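Local coordinates for protein nucleoside-diphosphate sugar epimerase (SulA family) (Corynebacterium glutamicum, PDB 3OH8) that probably acts as an NAD(P)-dependent epimerase of nucleotide sugars, built on the Rossmann fold of the epimerase/dehydratase family, at residues Ser253-Tyr258 with Ala411-Ala416; Ala300-Gly305 with Ile362-Pro367; Val306-Arg311 with Ser335-Ile340; Ile342-Asp347 with His425-Thr430. All blocks are in the same frame, centred on the assembly; numbering follows the deposited sequence.

Contact 1: residues Ser253-Tyr258 with Ala411-Ala416; sequences SAVGFY and ASQRTA
Val255 and Gln413 form the nearest backbone approach of this contact, with their CA atoms 7.4 Å apart, and no hydrogen bond runs between the two segments. Ser253-Ala254 is the tail of strand 248-254, which gives way at Val255 to one turn of 3-10 helix, Tyr258 N bonding to Val255 O at 2.9 Å. Facing this turn, the short, weakly bonded strand 412-415 sends its alternate residues Gln413 and Thr415 toward it.

Val255 fits both of them with separate methyl groups. CG2 meets the amide end of Gln413, 4.0 Å from its CD, at the end of a chain bent at chi2 (139°). CG1, placed beside the backbone N and anti to the carbonyl carbon (chi1 -69°), lies 3.8 Å from Thr415 OG1. That hydroxyl is hydrogen-bonded to Ser338 OG, which probably holds the branch in place, while Thr415 CG2 comes within 4.2 Å of Tyr258 CE2, the two side chains crossing at about a right angle. Beyond the ring, Tyr258 OH reaches Arg303 NH1 and the amide of Asn363.

All five touching residues are buried. Strand 412-415 pairs in parallel with strand 265-267, so the contact packs a small two-stranded sheet against the turn that follows a Rossmann strand, consistent with the extended short-chain dehydrogenase/reductase architecture, in which a smaller C-terminal part lies beside the carboxyl ends of the nucleotide-binding sheet.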
# COMPACT_ATOMS: atom_id res chain seq x y z
N SER A 253 -8.87 -14.01 0.77
CA SER A 253 -8.66 -15.45 0.65
C SER A 253 -7.19 -15.66 0.38
O SER A 253 -6.38 -14.81 0.75
CB SER A 253 -9.54 -16.05 -0.45
OG SER A 253 -9.43 -17.47 -0.44
N ALA A 254 -6.82 -16.77 -0.27
CA ALA A 254 -5.40 -17.06 -0.49
C ALA A 254 -5.21 -18.00 -1.66
O ALA A 254 -6.08 -18.82 -1.95
CB ALA A 254 -4.77 -17.67 0.79
N VAL A 255 -4.05 -17.91 -2.31
CA VAL A 255 -3.73 -18.83 -3.40
C VAL A 255 -3.61 -20.25 -2.84
O VAL A 255 -3.58 -21.23 -3.60
CB VAL A 255 -2.42 -18.43 -4.09
CG1 VAL A 255 -2.60 -17.11 -4.87
CG2 VAL A 255 -1.32 -18.31 -3.06
N GLY A 256 -3.55 -20.34 -1.52
CA GLY A 256 -3.55 -21.62 -0.82
C GLY A 256 -4.78 -22.43 -1.17
O GLY A 256 -4.84 -23.63 -0.92
N PHE A 257 -5.78 -21.75 -1.72
CA PHE A 257 -6.97 -22.41 -2.26
C PHE A 257 -6.58 -23.52 -3.25
O PHE A 257 -7.26 -24.55 -3.32
CB PHE A 257 -7.85 -21.39 -2.97
CG PHE A 257 -9.04 -21.99 -3.67
CD1 PHE A 257 -10.25 -22.17 -3.00
CD2 PHE A 257 -8.96 -22.37 -5.00
CE1 PHE A 257 -11.35 -22.73 -3.64
CE2 PHE A 257 -10.06 -22.93 -5.65
CZ PHE A 257 -11.26 -23.11 -4.96
N TYR A 258 -5.52 -23.30 -4.01
CA TYR A 258 -5.11 -24.23 -5.05
C TYR A 258 -4.28 -25.38 -4.48
O TYR A 258 -3.87 -26.29 -5.21
CB TYR A 258 -4.34 -23.50 -6.17
CG TYR A 258 -5.15 -22.39 -6.77
CD1 TYR A 258 -6.27 -22.67 -7.54
CD2 TYR A 258 -4.80 -21.06 -6.55
CE1 TYR A 258 -7.03 -21.65 -8.09
CE2 TYR A 258 -5.56 -20.03 -7.09
CZ TYR A 258 -6.67 -20.33 -7.85
OH TYR A 258 -7.41 -19.32 -8.37
N ALA A 411 6.15 -24.30 -0.57
CA ALA A 411 5.01 -24.09 -1.46
C ALA A 411 5.48 -23.90 -2.90
O ALA A 411 6.61 -23.47 -3.15
CB ALA A 411 4.17 -22.88 -0.99
N SER A 412 4.62 -24.24 -3.85
CA SER A 412 4.88 -24.02 -5.26
C SER A 412 3.55 -23.75 -5.94
O SER A 412 2.75 -24.66 -6.16
CB SER A 412 5.54 -25.24 -5.89
OG SER A 412 5.86 -25.02 -7.25
N GLN A 413 3.30 -22.48 -6.24
CA GLN A 413 2.03 -22.07 -6.81
C GLN A 413 2.32 -21.15 -7.98
O GLN A 413 2.76 -20.01 -7.80
CB GLN A 413 1.17 -21.39 -5.74
CG GLN A 413 0.74 -22.35 -4.62
CD GLN A 413 0.80 -21.73 -3.22
OE1 GLN A 413 0.08 -22.17 -2.31
NE2 GLN A 413 1.65 -20.73 -3.05
N ARG A 414 2.09 -21.67 -9.19
CA ARG A 414 2.36 -20.91 -10.40
C ARG A 414 1.09 -20.16 -10.81
O ARG A 414 0.50 -20.45 -11.85
CB ARG A 414 2.84 -21.84 -11.51
CG ARG A 414 3.40 -21.12 -12.74
CD ARG A 414 3.78 -22.11 -13.83
NE ARG A 414 4.41 -21.44 -14.97
CZ ARG A 414 4.86 -22.07 -16.05
NH1 ARG A 414 4.76 -23.39 -16.15
NH2 ARG A 414 5.42 -21.36 -17.03
N THR A 415 0.70 -19.20 -9.98
CA THR A 415 -0.58 -18.52 -10.14
C THR A 415 -0.53 -17.45 -11.24
O THR A 415 0.48 -16.75 -11.41
CB THR A 415 -1.05 -17.89 -8.81
OG1 THR A 415 -0.68 -18.74 -7.71
CG2 THR A 415 -2.56 -17.72 -8.82
N ALA A 416 -1.62 -17.33 -11.99
CA ALA A 416 -1.79 -16.23 -12.94
C ALA A 416 -3.01 -15.40 -12.55
O ALA A 416 -4.04 -15.94 -12.14
CB ALA A 416 -1.93 -16.76 -14.38

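Contact 2: residues Ala300-Gly305 with Ile362-Pro367; sequences AFIRTG and INAVAP
Ile302 and Ile362 lie side by side and point the same way from two paired strands, as bridge partners in parallel pairing do, on the same face of the sheet. Ile302 CD1 leans to 4.1 Å from Ile362 CB, and its other branch, CG2, sits 3.6 Å from Ala364 CB, so a single isoleucine covers two residues of the partner strand. On the other face of the sheet, Arg303 and Asn363 are turned obliquely, the guanidinium and amide planes 42° apart. Arg303 leaves the backbone with CG anti to the carbonyl carbon (chi1 -59°) and runs extended to NE; its aliphatic part passes the amide of Asn363, and its NE forms a salt bridge with Glu286.

Between the two strands runs a ladder of four main-chain bonds. Ile362 N donates to Phe301 O at 2.7 Å, and Arg303 N to Ile362 O at 2.8 Å. Ala364 N to Arg303 O is also 2.8 Å. The last rung, Gly305 N to Ala364 O, stretches to 3.2 Å, with Val365 CG1 4.0 Å from Gly305 CA.

In this part of the sheet, strand 298-308 lies between strand 248-254, whose Ser251 and Ser253 bond to Ile302, and strand 360-364; further along it pairs with strand 336-341. Helix 342-354 packs over the face bearing Ile302, Thr304 and Ala364, through Leu345, Ile348 and Tyr349.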
# COMPACT_ATOMS: atom_id res chain seq x y z
N ALA A 300 -16.67 -11.04 -3.75
CA ALA A 300 -15.42 -11.49 -4.38
C ALA A 300 -14.45 -12.02 -3.33
O ALA A 300 -14.48 -11.59 -2.18
CB ALA A 300 -14.77 -10.36 -5.16
N PHE A 301 -13.61 -12.95 -3.76
CA PHE A 301 -12.59 -13.56 -2.91
C PHE A 301 -11.25 -13.15 -3.46
O PHE A 301 -10.93 -13.45 -4.61
CB PHE A 301 -12.70 -15.09 -2.94
CG PHE A 301 -14.10 -15.60 -2.82
CD1 PHE A 301 -14.79 -15.45 -1.64
CD2 PHE A 301 -14.71 -16.24 -3.88
CE1 PHE A 301 -16.08 -15.91 -1.51
CE2 PHE A 301 -16.01 -16.70 -3.77
CZ PHE A 301 -16.69 -16.53 -2.58
N ILE A 302 -10.48 -12.45 -2.65
CA ILE A 302 -9.17 -11.97 -3.09
C ILE A 302 -8.14 -13.02 -2.70
O ILE A 302 -7.62 -13.00 -1.59
CB ILE A 302 -8.85 -10.60 -2.46
CG1 ILE A 302 -9.99 -9.61 -2.74
CG2 ILE A 302 -7.53 -10.04 -2.99
CD1 ILE A 302 -10.41 -9.54 -4.21
N ARG A 303 -7.88 -13.96 -3.61
CA ARG A 303 -6.91 -15.00 -3.36
C ARG A 303 -5.51 -14.41 -3.50
O ARG A 303 -4.97 -14.31 -4.59
CB ARG A 303 -7.11 -16.18 -4.33
CG ARG A 303 -8.51 -16.79 -4.22
CD ARG A 303 -8.69 -18.02 -5.14
NE ARG A 303 -10.02 -18.62 -4.95
CZ ARG A 303 -10.62 -19.41 -5.83
NH1 ARG A 303 -10.03 -19.72 -6.99
NH2 ARG A 303 -11.82 -19.88 -5.55
N THR A 304 -4.94 -14.01 -2.37
CA THR A 304 -3.68 -13.28 -2.36
C THR A 304 -2.45 -14.18 -2.39
O THR A 304 -2.41 -15.24 -1.75
CB THR A 304 -3.56 -12.43 -1.09
OG1 THR A 304 -4.79 -11.72 -0.89
CG2 THR A 304 -2.41 -11.44 -1.25
N GLY A 305 -1.45 -13.74 -3.14
CA GLY A 305 -0.14 -14.35 -3.10
C GLY A 305 0.58 -13.81 -1.88
O GLY A 305 -0.06 -13.27 -0.98
N ILE A 362 -10.72 -13.88 -7.28
CA ILE A 362 -9.76 -13.09 -8.03
C ILE A 362 -8.35 -13.46 -7.56
O ILE A 362 -8.07 -13.37 -6.37
CB ILE A 362 -9.96 -11.60 -7.77
CG1 ILE A 362 -11.38 -11.17 -8.16
CG2 ILE A 362 -8.93 -10.80 -8.52
CD1 ILE A 362 -11.66 -11.27 -9.68
N ASN A 363 -7.49 -13.93 -8.47
CA ASN A 363 -6.10 -14.17 -8.08
C ASN A 363 -5.39 -12.82 -7.95
O ASN A 363 -5.15 -12.14 -8.95
CB ASN A 363 -5.37 -15.04 -9.11
CG ASN A 363 -5.81 -16.51 -9.06
OD1 ASN A 363 -5.50 -17.29 -9.97
ND2 ASN A 363 -6.51 -16.89 -8.01
N ALA A 364 -5.06 -12.42 -6.72
CA ALA A 364 -4.33 -11.17 -6.53
C ALA A 364 -2.86 -11.50 -6.43
O ALA A 364 -2.31 -11.65 -5.35
CB ALA A 364 -4.80 -10.45 -5.28
N VAL A 365 -2.24 -11.65 -7.60
CA VAL A 365 -0.84 -12.02 -7.73
C VAL A 365 -0.30 -11.22 -8.90
O VAL A 365 -1.04 -10.88 -9.81
CB VAL A 365 -0.68 -13.53 -8.05
CG1 VAL A 365 -1.33 -14.40 -6.95
CG2 VAL A 365 -1.28 -13.85 -9.43
N ALA A 366 0.98 -10.90 -8.87
CA ALA A 366 1.60 -10.26 -10.02
C ALA A 366 1.56 -11.21 -11.21
O ALA A 366 1.52 -12.42 -11.02
CB ALA A 366 3.05 -9.85 -9.69
N PRO A 367 1.54 -10.67 -12.44
CA PRO A 367 1.53 -11.46 -13.67
C PRO A 367 2.70 -12.45 -13.75
O PRO A 367 2.58 -13.44 -14.47
CB PRO A 367 1.70 -10.40 -14.77
CG PRO A 367 1.21 -9.12 -14.18
CD PRO A 367 1.45 -9.21 -12.69

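Contact 3: residues Val306-Arg311 with Ser335-Ile340; sequences VALSGR and SWFSWI
Val306 N donates to Ser338 O at 2.7 Å, an almost straight bond (175°). It opens a parallel pairing in the Rossmann-type sheet, between residues 306-308 of strand 298-308 and strand 336-341. From there the ladder continues with Ile340 N to Val306 O at 3.0 Å and Leu308 N to Ile340 O at 2.8 Å. Each of these two carbonyl oxygens also receives a CA-H contact, Val306 O from Trp339 and Ile340 O from Ala307.

Two aromatic side chains, Phe337 and Trp339, pack against Val306 and Leu308. Val306 stands at about a right angle to Phe337: its CG1, anti to the backbone N (chi1 172°), lies 3.8 Å from Phe337 CZ, while Leu308 CD2 meets that ring at its edge. Leu308 CD1 is 3.7 Å from Trp339 CE3. The indole leaves the backbone with CG between N and the carbonyl carbon (chi1 65°); its NE1 is bonded to Asn368 O, and Ile432 and Ala435 of helix 432-440 pack on it. Farther on, the chain forms an ST turn, in which Ser309 OG accepts Arg311 N at 3.0 Å.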
# COMPACT_ATOMS: atom_id res chain seq x y z
N VAL A 306 1.89 -13.96 -1.85
CA VAL A 306 2.70 -13.43 -0.77
C VAL A 306 2.91 -11.94 -1.02
O VAL A 306 3.53 -11.54 -2.00
CB VAL A 306 4.07 -14.12 -0.70
CG1 VAL A 306 4.98 -13.41 0.31
CG2 VAL A 306 3.89 -15.60 -0.35
N ALA A 307 2.38 -11.12 -0.13
CA ALA A 307 2.46 -9.68 -0.28
C ALA A 307 3.85 -9.18 0.08
O ALA A 307 4.39 -9.52 1.14
CB ALA A 307 1.39 -9.01 0.57
N LEU A 308 4.44 -8.39 -0.81
CA LEU A 308 5.78 -7.89 -0.57
C LEU A 308 5.71 -6.46 -0.08
O LEU A 308 5.23 -5.57 -0.81
CB LEU A 308 6.65 -7.97 -1.82
CG LEU A 308 6.75 -9.35 -2.47
CD1 LEU A 308 7.73 -9.27 -3.63
CD2 LEU A 308 7.18 -10.42 -1.46
N SER A 309 6.18 -6.24 1.14
CA SER A 309 6.18 -4.92 1.76
C SER A 309 7.49 -4.71 2.49
O SER A 309 8.02 -5.63 3.12
CB SER A 309 5.01 -4.80 2.75
OG SER A 309 5.21 -3.70 3.62
N GLY A 310 8.00 -3.48 2.42
CA GLY A 310 9.21 -3.15 3.14
C GLY A 310 8.99 -3.12 4.65
O GLY A 310 9.94 -3.24 5.42
N ARG A 311 7.76 -2.94 5.09
CA ARG A 311 7.56 -2.75 6.52
C ARG A 311 7.03 -3.96 7.30
O ARG A 311 6.85 -3.88 8.50
CB ARG A 311 6.72 -1.50 6.82
CG ARG A 311 5.38 -1.44 6.15
CD ARG A 311 4.52 -0.31 6.75
NE ARG A 311 5.09 1.02 6.52
CZ ARG A 311 4.83 1.77 5.45
NH1 ARG A 311 4.03 1.30 4.50
NH2 ARG A 311 5.36 2.98 5.33
N SER A 335 10.64 -24.39 -7.06
CA SER A 335 9.39 -24.01 -6.41
C SER A 335 8.92 -22.64 -6.89
O SER A 335 9.70 -21.69 -6.90
CB SER A 335 9.55 -23.99 -4.89
OG SER A 335 9.51 -25.31 -4.38
N TRP A 336 7.65 -22.53 -7.27
CA TRP A 336 7.11 -21.28 -7.79
C TRP A 336 6.63 -20.38 -6.66
O TRP A 336 5.79 -20.77 -5.84
CB TRP A 336 5.96 -21.54 -8.78
CG TRP A 336 6.38 -22.09 -10.11
CD1 TRP A 336 6.30 -23.40 -10.52
CD2 TRP A 336 6.93 -21.36 -11.21
NE1 TRP A 336 6.75 -23.52 -11.81
CE2 TRP A 336 7.16 -22.29 -12.26
CE3 TRP A 336 7.26 -20.02 -11.42
CZ2 TRP A 336 7.70 -21.91 -13.49
CZ3 TRP A 336 7.80 -19.65 -12.64
CH2 TRP A 336 8.01 -20.59 -13.66
N PHE A 337 7.18 -19.17 -6.62
CA PHE A 337 6.88 -18.20 -5.59
C PHE A 337 5.80 -17.26 -6.13
O PHE A 337 6.04 -16.50 -7.06
CB PHE A 337 8.15 -17.42 -5.23
CG PHE A 337 7.98 -16.42 -4.13
CD1 PHE A 337 7.47 -16.81 -2.90
CD2 PHE A 337 8.33 -15.10 -4.32
CE1 PHE A 337 7.32 -15.89 -1.88
CE2 PHE A 337 8.18 -14.17 -3.31
CZ PHE A 337 7.67 -14.56 -2.08
N SER A 338 4.61 -17.35 -5.56
CA SER A 338 3.46 -16.56 -5.99
C SER A 338 3.37 -15.28 -5.14
O SER A 338 2.98 -15.32 -3.96
CB SER A 338 2.19 -17.41 -5.86
OG SER A 338 1.02 -16.65 -6.07
N TRP A 339 3.76 -14.15 -5.74
CA TRP A 339 4.00 -12.91 -5.00
C TRP A 339 3.18 -11.77 -5.58
O TRP A 339 2.77 -11.83 -6.73
CB TRP A 339 5.47 -12.52 -5.09
CG TRP A 339 5.87 -12.18 -6.49
CD1 TRP A 339 6.27 -13.05 -7.46
CD2 TRP A 339 5.88 -10.87 -7.09
NE1 TRP A 339 6.53 -12.37 -8.63
CE2 TRP A 339 6.31 -11.03 -8.43
CE3 TRP A 339 5.58 -9.59 -6.63
CZ2 TRP A 339 6.43 -9.95 -9.32
CZ3 TRP A 339 5.70 -8.51 -7.51
CH2 TRP A 339 6.13 -8.70 -8.83
N ILE A 340 2.96 -10.73 -4.78
CA ILE A 340 2.39 -9.49 -5.29
C ILE A 340 2.94 -8.30 -4.48
O ILE A 340 3.14 -8.41 -3.27
CB ILE A 340 0.84 -9.52 -5.23
CG1 ILE A 340 0.26 -8.25 -5.88
CG2 ILE A 340 0.35 -9.73 -3.78
CD1 ILE A 340 -1.25 -8.30 -6.14

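Contact 4: residues Ile342-Asp347 with His425-Thr430; sequences IDDLTD and HTFRYT
Asp344 and Arg428 bring their CA atoms to 6.0 Å, where the first turn of helix 342-354 meets an irregular loop. The Asp344 carboxylate takes two consecutive amides of that loop: OD1 receives Arg428 N at 2.6 Å and OD2 receives Tyr429 N at 2.9 Å, each on its syn lone pair. Both oxygens are also hydrogen-bonded by waters, one of which joins OD1 to His425 NE2.

Arg428 then reaches back, extended from CG to NE, across Asp347 at about a right angle. Its NE bonds Asp347 OD2 at 2.8 Å in a salt bridge, backed by a weak bond from NH2 to OD1; the carboxylate and guanidinium planes are 50° apart. Asp343 CB lies over one face of the guanidinium, 4.0 Å from Arg428 NH1 and 3.8 Å from Arg428 CD. A water ties Asp343 OD2 to Arg428 NH1 and Tyr429 OH, while Asp343 OD1 accepts from Gln128 and Arg428 NH1 forms a second salt bridge with Asp132.

Such gathering of carboxylates near a helix start is probably eased by the helix dipole and by Arg428. The result is an acidic helix N-terminus bound to loop amides and an arginine, joining the Rossmann part to the C-terminal DUF1731 region.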
# COMPACT_ATOMS: atom_id res chain seq x y z
N ILE A 342 2.84 -5.02 -2.41
CA ILE A 342 1.74 -4.63 -1.53
C ILE A 342 0.82 -3.58 -2.19
O ILE A 342 -0.40 -3.62 -2.03
CB ILE A 342 2.20 -4.17 -0.14
CG1 ILE A 342 0.98 -3.88 0.73
CG2 ILE A 342 3.15 -2.96 -0.22
CD1 ILE A 342 1.28 -3.73 2.20
N ASP A 343 1.40 -2.66 -2.95
CA ASP A 343 0.59 -1.62 -3.58
C ASP A 343 -0.37 -2.23 -4.60
O ASP A 343 -1.52 -1.79 -4.72
CB ASP A 343 1.45 -0.55 -4.23
CG ASP A 343 2.20 0.29 -3.22
OD1 ASP A 343 1.59 0.68 -2.20
OD2 ASP A 343 3.40 0.56 -3.44
N ASP A 344 0.08 -3.24 -5.33
CA ASP A 344 -0.82 -3.90 -6.27
C ASP A 344 -1.95 -4.63 -5.56
O ASP A 344 -3.07 -4.69 -6.09
CB ASP A 344 -0.06 -4.83 -7.21
CG ASP A 344 0.59 -4.07 -8.35
OD1 ASP A 344 -0.12 -3.28 -9.01
OD2 ASP A 344 1.81 -4.24 -8.58
N LEU A 345 -1.68 -5.16 -4.37
CA LEU A 345 -2.70 -5.86 -3.61
C LEU A 345 -3.79 -4.89 -3.13
O LEU A 345 -4.98 -5.15 -3.34
CB LEU A 345 -2.09 -6.62 -2.43
CG LEU A 345 -3.08 -7.36 -1.51
CD1 LEU A 345 -3.91 -8.35 -2.29
CD2 LEU A 345 -2.33 -8.08 -0.38
N THR A 346 -3.39 -3.77 -2.52
CA THR A 346 -4.39 -2.77 -2.14
C THR A 346 -5.14 -2.21 -3.36
O THR A 346 -6.35 -2.02 -3.30
CB THR A 346 -3.84 -1.64 -1.22
OG1 THR A 346 -2.83 -0.89 -1.91
CG2 THR A 346 -3.22 -2.25 0.05
N ASP A 347 -4.43 -1.96 -4.47
CA ASP A 347 -5.10 -1.55 -5.71
C ASP A 347 -6.24 -2.51 -6.05
O ASP A 347 -7.33 -2.10 -6.45
CB ASP A 347 -4.13 -1.49 -6.89
CG ASP A 347 -3.30 -0.21 -6.91
OD1 ASP A 347 -3.43 0.63 -5.99
OD2 ASP A 347 -2.51 -0.05 -7.86
N HIS A 425 -6.54 -5.04 -16.32
CA HIS A 425 -6.00 -4.40 -15.12
C HIS A 425 -4.55 -3.99 -15.34
O HIS A 425 -3.76 -4.74 -15.90
CB HIS A 425 -6.10 -5.37 -13.93
CG HIS A 425 -5.70 -4.76 -12.62
ND1 HIS A 425 -6.51 -3.89 -11.93
CD2 HIS A 425 -4.58 -4.92 -11.87
CE1 HIS A 425 -5.91 -3.52 -10.81
NE2 HIS A 425 -4.73 -4.13 -10.76
N THR A 426 -4.20 -2.79 -14.89
CA THR A 426 -2.83 -2.32 -14.92
C THR A 426 -2.18 -2.63 -13.58
O THR A 426 -2.74 -2.32 -12.53
CB THR A 426 -2.77 -0.80 -15.20
OG1 THR A 426 -3.27 -0.53 -16.52
CG2 THR A 426 -1.35 -0.24 -15.06
N PHE A 427 -1.01 -3.27 -13.60
CA PHE A 427 -0.26 -3.52 -12.38
C PHE A 427 0.84 -2.49 -12.25
O PHE A 427 1.46 -2.10 -13.23
CB PHE A 427 0.39 -4.91 -12.41
CG PHE A 427 -0.59 -6.03 -12.26
CD1 PHE A 427 -1.23 -6.55 -13.37
CD2 PHE A 427 -0.86 -6.57 -11.02
CE1 PHE A 427 -2.13 -7.60 -13.25
CE2 PHE A 427 -1.77 -7.61 -10.88
CZ PHE A 427 -2.40 -8.13 -11.99
N ARG A 428 1.08 -2.04 -11.02
CA ARG A 428 2.17 -1.13 -10.74
C ARG A 428 3.51 -1.83 -10.92
O ARG A 428 4.45 -1.24 -11.45
CB ARG A 428 2.07 -0.62 -9.31
CG ARG A 428 0.84 0.24 -9.05
CD ARG A 428 0.95 0.96 -7.71
NE ARG A 428 -0.33 1.53 -7.28
CZ ARG A 428 -0.45 2.49 -6.38
NH1 ARG A 428 0.65 2.99 -5.81
NH2 ARG A 428 -1.65 2.96 -6.03
N TYR A 429 3.61 -3.07 -10.46
CA TYR A 429 4.86 -3.82 -10.55
C TYR A 429 4.62 -5.22 -11.12
O TYR A 429 4.10 -6.10 -10.44
CB TYR A 429 5.53 -3.89 -9.18
CG TYR A 429 5.66 -2.52 -8.57
CD1 TYR A 429 6.65 -1.65 -9.01
CD2 TYR A 429 4.77 -2.08 -7.60
CE1 TYR A 429 6.77 -0.37 -8.48
CE2 TYR A 429 4.88 -0.81 -7.06
CZ TYR A 429 5.88 0.04 -7.51
OH TYR A 429 5.99 1.30 -7.00
N THR A 430 5.00 -5.40 -12.37
CA THR A 430 4.85 -6.71 -13.01
C THR A 430 6.08 -7.59 -12.71
O THR A 430 6.00 -8.81 -12.76
CB THR A 430 4.66 -6.57 -14.54
OG1 THR A 430 5.73 -5.78 -15.08
CG2 THR A 430 3.35 -5.86 -14.86
O HOH W 1 3.46 2.32 -5.94
O HOH W 2 -2.90 -4.06 -8.89
O HOH W 3 2.75 -6.71 -8.05
O HOH W 4 -3.46 -0.82 -10.24

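How the contacts relate
Contacts 1, 2 and 3 all reach one mixed sheet, contact 1 through segment 253-258 only: strand 298-308 serves both contact 2 and contact 3, and strand 248-254, its neighbour, leads into contact 1. Their centres lie 9 to 12 Å apart and they touch, as where Ala366 N meets Trp339 O. Along the chain, contact 3 is nested within contact 2 and contact 2 within contact 1. Contact 4 is about 11 Å from contact 2 and 12 Å from contact 3 between centres, with helix 342-354 following strand 336-341 directly; it crosses contacts 1 and 2 in sequence. Contacts 1 and 4, about 17 Å apart between centres, tie the C-terminal region back to the Rossmann part at two separate places.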